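Local coordinates for protein D-alanine--D-alanine ligase (Coxiella burnetii, PDB 3TQT) that probably catalyses the ATP-dependent joining of two D-alanine molecules into D-alanyl-D-alanine, a building block for peptidoglycan synthesis, at residues V9-Q14 with I20-A25; K26-T31 with F103-G108. One frame throughout, in Å; residues are numbered along the deposited sequence.

Contact 1 (V9-Q14 with I20-A25)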
loop_
_atom_site.group_PDB
_atom_site.type_symbol
_atom_site.label_atom_id
_atom_site.label_comp_id
_atom_site.label_asym_id
_atom_site.label_seq_id
_atom_site.Cartn_x
_atom_site.Cartn_y
_atom_site.Cartn_z
ATOM N N VAL A 9 10.026 -9.461 -16.300
ATOM C CA VAL A 9 9.297 -8.228 -16.562
ATOM C C VAL A 9 7.808 -8.541 -16.567
ATOM O O VAL A 9 7.362 -9.408 -17.315
ATOM C CB VAL A 9 9.740 -7.597 -17.886
ATOM C CG1 VAL A 9 9.009 -6.256 -18.128
ATOM C CG2 VAL A 9 11.252 -7.404 -17.880
ATOM N N LEU A 10 7.048 -7.866 -15.704
ATOM C CA LEU A 10 5.606 -8.103 -15.611
ATOM C C LEU A 10 4.867 -7.067 -16.421
ATOM O O LEU A 10 5.108 -5.868 -16.271
ATOM C CB LEU A 10 5.122 -8.023 -14.164
ATOM C CG LEU A 10 5.328 -9.225 -13.241
ATOM C CD1 LEU A 10 6.644 -9.936 -13.508
ATOM C CD2 LEU A 10 5.217 -8.788 -11.776
ATOM N N CYS A 11 3.947 -7.519 -17.268
ATOM C CA CYS A 11 3.190 -6.590 -18.097
ATOM C C CYS A 11 1.772 -7.070 -18.348
ATOM O O CYS A 11 1.432 -8.215 -18.052
ATOM C CB CYS A 11 3.887 -6.352 -19.431
ATOM S SG CYS A 11 3.880 -7.784 -20.537
ATOM N N GLY A 12 0.954 -6.172 -18.900
ATOM C CA GLY A 12 -0.429 -6.470 -19.208
ATOM C C GLY A 12 -1.283 -6.039 -18.035
ATOM O O GLY A 12 -1.294 -4.864 -17.659
ATOM N N GLY A 13 -1.993 -7.000 -17.456
ATOM C CA GLY A 13 -2.746 -6.774 -16.236
ATOM C C GLY A 13 -4.187 -6.393 -16.497
ATOM O O GLY A 13 -4.557 -6.043 -17.619
ATOM N N GLN A 14 -5.005 -6.483 -15.453
ATOM C CA GLN A 14 -6.392 -6.070 -15.541
ATOM C C GLN A 14 -6.414 -4.580 -15.238
ATOM O O GLN A 14 -6.636 -4.153 -14.104
ATOM C CB GLN A 14 -7.239 -6.850 -14.552
ATOM C CG GLN A 14 -6.966 -8.336 -14.579
ATOM C CD GLN A 14 -7.911 -9.108 -13.692
ATOM O OE1 GLN A 14 -9.072 -9.329 -14.047
ATOM N NE2 GLN A 14 -7.426 -9.520 -12.526
ATOM N N ILE A 20 -0.450 -0.140 -23.147
ATOM C CA ILE A 20 0.738 0.663 -22.891
ATOM C C ILE A 20 1.757 -0.146 -22.067
ATOM O O ILE A 20 2.967 -0.053 -22.278
ATOM C CB ILE A 20 0.384 1.954 -22.125
ATOM C CG1 ILE A 20 -0.755 2.706 -22.823
ATOM C CG2 ILE A 20 1.621 2.843 -21.967
ATOM C CD1 ILE A 20 -1.261 3.894 -22.031
ATOM N N SER A 21 1.257 -0.940 -21.128
ATOM C CA SER A 21 2.111 -1.788 -20.305
ATOM C C SER A 21 2.956 -2.724 -21.170
ATOM O O SER A 21 4.176 -2.892 -20.962
ATOM C CB SER A 21 1.250 -2.594 -19.326
ATOM O OG SER A 21 2.006 -3.619 -18.726
ATOM N N ILE A 22 2.302 -3.343 -22.144
ATOM C CA ILE A 22 3.002 -4.237 -23.056
ATOM C C ILE A 22 4.066 -3.468 -23.832
ATOM O O ILE A 22 5.183 -3.960 -23.999
ATOM C CB ILE A 22 2.025 -4.898 -24.043
ATOM C CG1 ILE A 22 1.100 -5.856 -23.290
ATOM C CG2 ILE A 22 2.795 -5.623 -25.143
ATOM C CD1 ILE A 22 -0.224 -6.096 -23.980
ATOM N N GLN A 23 3.724 -2.274 -24.322
ATOM C CA GLN A 23 4.706 -1.478 -25.063
ATOM C C GLN A 23 5.881 -1.033 -24.176
ATOM O O GLN A 23 7.024 -1.022 -24.624
ATOM C CB GLN A 23 4.075 -0.286 -25.785
ATOM C CG GLN A 23 3.147 -0.698 -26.932
ATOM C CD GLN A 23 3.790 -1.731 -27.856
ATOM O OE1 GLN A 23 3.232 -2.812 -28.090
ATOM N NE2 GLN A 23 4.968 -1.402 -28.386
ATOM N N SER A 24 5.593 -0.662 -22.934
ATOM C CA SER A 24 6.653 -0.372 -21.965
ATOM C C SER A 24 7.545 -1.595 -21.780
ATOM O O SER A 24 8.770 -1.504 -21.843
ATOM C CB SER A 24 6.056 0.068 -20.616
ATOM O OG SER A 24 5.356 1.282 -20.767
ATOM N N ALA A 25 6.924 -2.745 -21.544
ATOM C CA ALA A 25 7.669 -3.974 -21.323
ATOM C C ALA A 25 8.525 -4.335 -22.529
ATOM O O ALA A 25 9.638 -4.826 -22.373
ATOM C CB ALA A 25 6.740 -5.115 -20.982
#
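Cys11 and Ser21 face each other where strand 9-12 and helix 20-25 run nearly antiparallel, with axes 6.2 Å apart at 151°. This is the first half of a beta-alpha-beta unit, in which the chain leaves the strand through a glycine-containing turn and folds back as a helix over the sheet. Ser21 makes the polar link. Its OG accepts the backbone N-H of Gly12, with N to OG 2.8 Å and 156° at the hydrogen, and hands its own proton to the carbonyl O of Met105. With OG anti to the backbone N of Ser21 (chi1 167°), the hydroxyl reaches the strand end and is gripped by two bonds, which should fix its rotation. Gly12 ends the strand with backbone angles that leave no room for a CB beside the carbonyl O of Cys11. One helical turn further on, the contact becomes apolar: Ala25 CB presses on Cys11 CB at 3.5 Å, tighter than usual van der Waals contact, while Val9 CG1 meets the same methyl at 3.8 Å. Cys11 SG also leans on Ala25 CB, at 3.9 Å, and reaches Ile22 CG1 only loosely. Around this buried seam, strand 5-12 is flanked by strands 37-44 and 101-104. Helix 56-61 closes over Cys11 and Ala25 with Phe59, and Phe43 of strand 37-44 packs against Cys11 and Ile22.

Contact 2 (K26-T31 with F103-G108); sequences KNIVNT and FPMVHG
Ile28 reaches from helix 26-31 to Phe103 and Met105 in the N-terminal alpha/beta domain, where the helix packs on strand 101-104 of a mixed sheet and the residues that follow it. The tight part is a cluster of three buried side chains. Ile28 supplies well over half of the interface, and its CD1 makes every close approach. This methyl sits over one face of the Phe103 ring in a CH-pi contact, 4.2 Å from the ring centroid and 28° off the normal. Met105, its chain bent at both chi2 and chi3, folds round the same methyl, with CE nearest at 3.6 Å from Ile28 CD1 and CG and SD close behind. The backbones stay well apart, with the CA atoms of Ile28 and Met105 separated by 9.0 Å. Away from this cluster the helix surface is more polar and partly exposed. Asn30 is exposed, and the partly exposed Asn27 turns its ND2 to the carbonyl O of Phe323, while Thr31 packs by its side chain on helix 340-370. Thr31 OG1 also bonds back within the last turn, donating to Asn27 O at 2.7 Å and lying 31° out of the carbonyl plane.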
loop_
_atom_site.group_PDB
_atom_site.type_symbol
_atom_site.label_atom_id
_atom_site.label_comp_id
_atom_site.label_asym_id
_atom_site.label_seq_id
_atom_site.Cartn_x
_atom_site.Cartn_y
_atom_site.Cartn_z
ATOM N N LYS A 26 8.009 -4.099 -23.733
ATOM C CA LYS A 26 8.779 -4.426 -24.922
ATOM C C LYS A 26 10.039 -3.577 -24.996
ATOM O O LYS A 26 11.107 -4.071 -25.320
ATOM C CB LYS A 26 7.941 -4.265 -26.184
ATOM C CG LYS A 26 6.894 -5.343 -26.355
ATOM C CD LYS A 26 6.114 -5.108 -27.639
ATOM C CE LYS A 26 5.093 -6.201 -27.879
ATOM N NZ LYS A 26 5.563 -7.170 -28.899
ATOM N N ASN A 27 9.920 -2.297 -24.685
ATOM C CA ASN A 27 11.088 -1.435 -24.722
ATOM C C ASN A 27 12.110 -1.880 -23.696
ATOM O O ASN A 27 13.302 -1.948 -23.974
ATOM C CB ASN A 27 10.702 0.019 -24.449
ATOM C CG ASN A 27 11.879 0.958 -24.564
ATOM O OD1 ASN A 27 12.688 0.843 -25.485
ATOM N ND2 ASN A 27 11.998 1.878 -23.620
ATOM N N ILE A 28 11.629 -2.173 -22.498
ATOM C CA ILE A 28 12.507 -2.623 -21.437
ATOM C C ILE A 28 13.193 -3.924 -21.855
ATOM O O ILE A 28 14.408 -4.070 -21.723
ATOM C CB ILE A 28 11.717 -2.818 -20.141
ATOM C CG1 ILE A 28 11.344 -1.445 -19.564
ATOM C CG2 ILE A 28 12.528 -3.645 -19.124
ATOM C CD1 ILE A 28 10.335 -1.499 -18.449
ATOM N N VAL A 29 12.412 -4.864 -22.375
ATOM C CA VAL A 29 12.971 -6.157 -22.786
ATOM C C VAL A 29 13.985 -5.970 -23.909
ATOM O O VAL A 29 15.029 -6.610 -23.938
ATOM C CB VAL A 29 11.873 -7.140 -23.198
ATOM C CG1 VAL A 29 12.451 -8.302 -23.998
ATOM C CG2 VAL A 29 11.153 -7.648 -21.941
ATOM N N ASN A 30 13.679 -5.057 -24.816
ATOM C CA ASN A 30 14.563 -4.775 -25.936
ATOM C C ASN A 30 15.832 -4.049 -25.504
ATOM O O ASN A 30 16.858 -4.102 -26.180
ATOM C CB ASN A 30 13.819 -3.931 -26.976
ATOM C CG ASN A 30 14.572 -3.830 -28.282
ATOM O OD1 ASN A 30 15.116 -4.821 -28.762
ATOM N ND2 ASN A 30 14.617 -2.632 -28.859
ATOM N N THR A 31 15.757 -3.378 -24.363
ATOM C CA THR A 31 16.822 -2.481 -23.938
ATOM C C THR A 31 17.683 -3.051 -22.809
ATOM O O THR A 31 18.828 -2.628 -22.628
ATOM C CB THR A 31 16.236 -1.102 -23.548
ATOM O OG1 THR A 31 15.541 -0.558 -24.685
ATOM C CG2 THR A 31 17.326 -0.146 -23.145
ATOM N N PHE A 103 10.618 -6.697 -12.590
ATOM C CA PHE A 103 10.407 -5.356 -13.073
ATOM C C PHE A 103 8.907 -5.213 -13.292
ATOM O O PHE A 103 8.393 -5.615 -14.324
ATOM C CB PHE A 103 11.165 -5.177 -14.390
ATOM C CG PHE A 103 11.688 -3.788 -14.614
ATOM C CD1 PHE A 103 13.043 -3.568 -14.812
ATOM C CD2 PHE A 103 10.831 -2.704 -14.609
ATOM C CE1 PHE A 103 13.518 -2.296 -15.017
ATOM C CE2 PHE A 103 11.303 -1.432 -14.820
ATOM C CZ PHE A 103 12.649 -1.230 -15.023
ATOM N N PRO A 104 8.189 -4.683 -12.289
ATOM C CA PRO A 104 6.748 -4.557 -12.443
ATOM C C PRO A 104 6.505 -3.465 -13.484
ATOM O O PRO A 104 6.983 -2.338 -13.320
ATOM C CB PRO A 104 6.274 -4.107 -11.051
ATOM C CG PRO A 104 7.475 -4.124 -10.170
ATOM C CD PRO A 104 8.671 -4.059 -11.048
ATOM N N MET A 105 5.818 -3.795 -14.568
ATOM C CA MET A 105 5.619 -2.795 -15.599
ATOM C C MET A 105 4.167 -2.825 -16.008
ATOM O O MET A 105 3.827 -2.676 -17.176
ATOM C CB MET A 105 6.569 -3.007 -16.781
ATOM C CG MET A 105 6.605 -1.854 -17.797
ATOM S SD MET A 105 6.738 -0.180 -17.095
ATOM C CE MET A 105 8.089 -0.403 -15.923
ATOM N N VAL A 106 3.321 -3.035 -15.010
ATOM C CA VAL A 106 1.890 -2.887 -15.172
ATOM C C VAL A 106 1.503 -1.488 -14.700
ATOM O O VAL A 106 1.715 -1.138 -13.535
ATOM C CB VAL A 106 1.134 -3.942 -14.355
ATOM C CG1 VAL A 106 -0.363 -3.645 -14.367
ATOM C CG2 VAL A 106 1.419 -5.329 -14.896
ATOM N N HIS A 107 0.960 -0.683 -15.612
ATOM C CA HIS A 107 0.510 0.671 -15.280
ATOM C C HIS A 107 -0.900 0.650 -14.703
ATOM O O HIS A 107 -1.728 -0.173 -15.089
ATOM C CB HIS A 107 0.522 1.586 -16.515
ATOM C CG HIS A 107 1.795 1.536 -17.306
ATOM N ND1 HIS A 107 2.998 2.004 -16.820
ATOM C CD2 HIS A 107 2.046 1.089 -18.561
ATOM C CE1 HIS A 107 3.939 1.833 -17.736
ATOM N NE2 HIS A 107 3.385 1.282 -18.800
ATOM N N GLY A 108 -1.167 1.579 -13.789
ATOM C CA GLY A 108 -2.485 1.755 -13.214
ATOM C C GLY A 108 -2.917 0.662 -12.257
ATOM O O GLY A 108 -2.122 0.137 -11.467
#

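Contacts 1 and 2 lie in series along the chain, their centres about 6 Å apart, and use successive parts of helix 18-31. The N-terminal part meets strand 5-12 and the C-terminal part reaches strand 101-104 and the residues after it, so one helix packs over two neighbouring strands of one sheet. Those strands pair by backbone bonds from Phe103 to Ser8 and Leu10, continued by the probable bond from Met105 N to Leu10 O (2.8 Å). Between them, Ser24 CB of the helix packs at 3.5 Å on Met105 CG. The contacts form one continuous buried layer of the N-terminal domain, and Met105 brings it to about 10 Å, side chain to side chain, from Asn318, a predicted magnesium ligand.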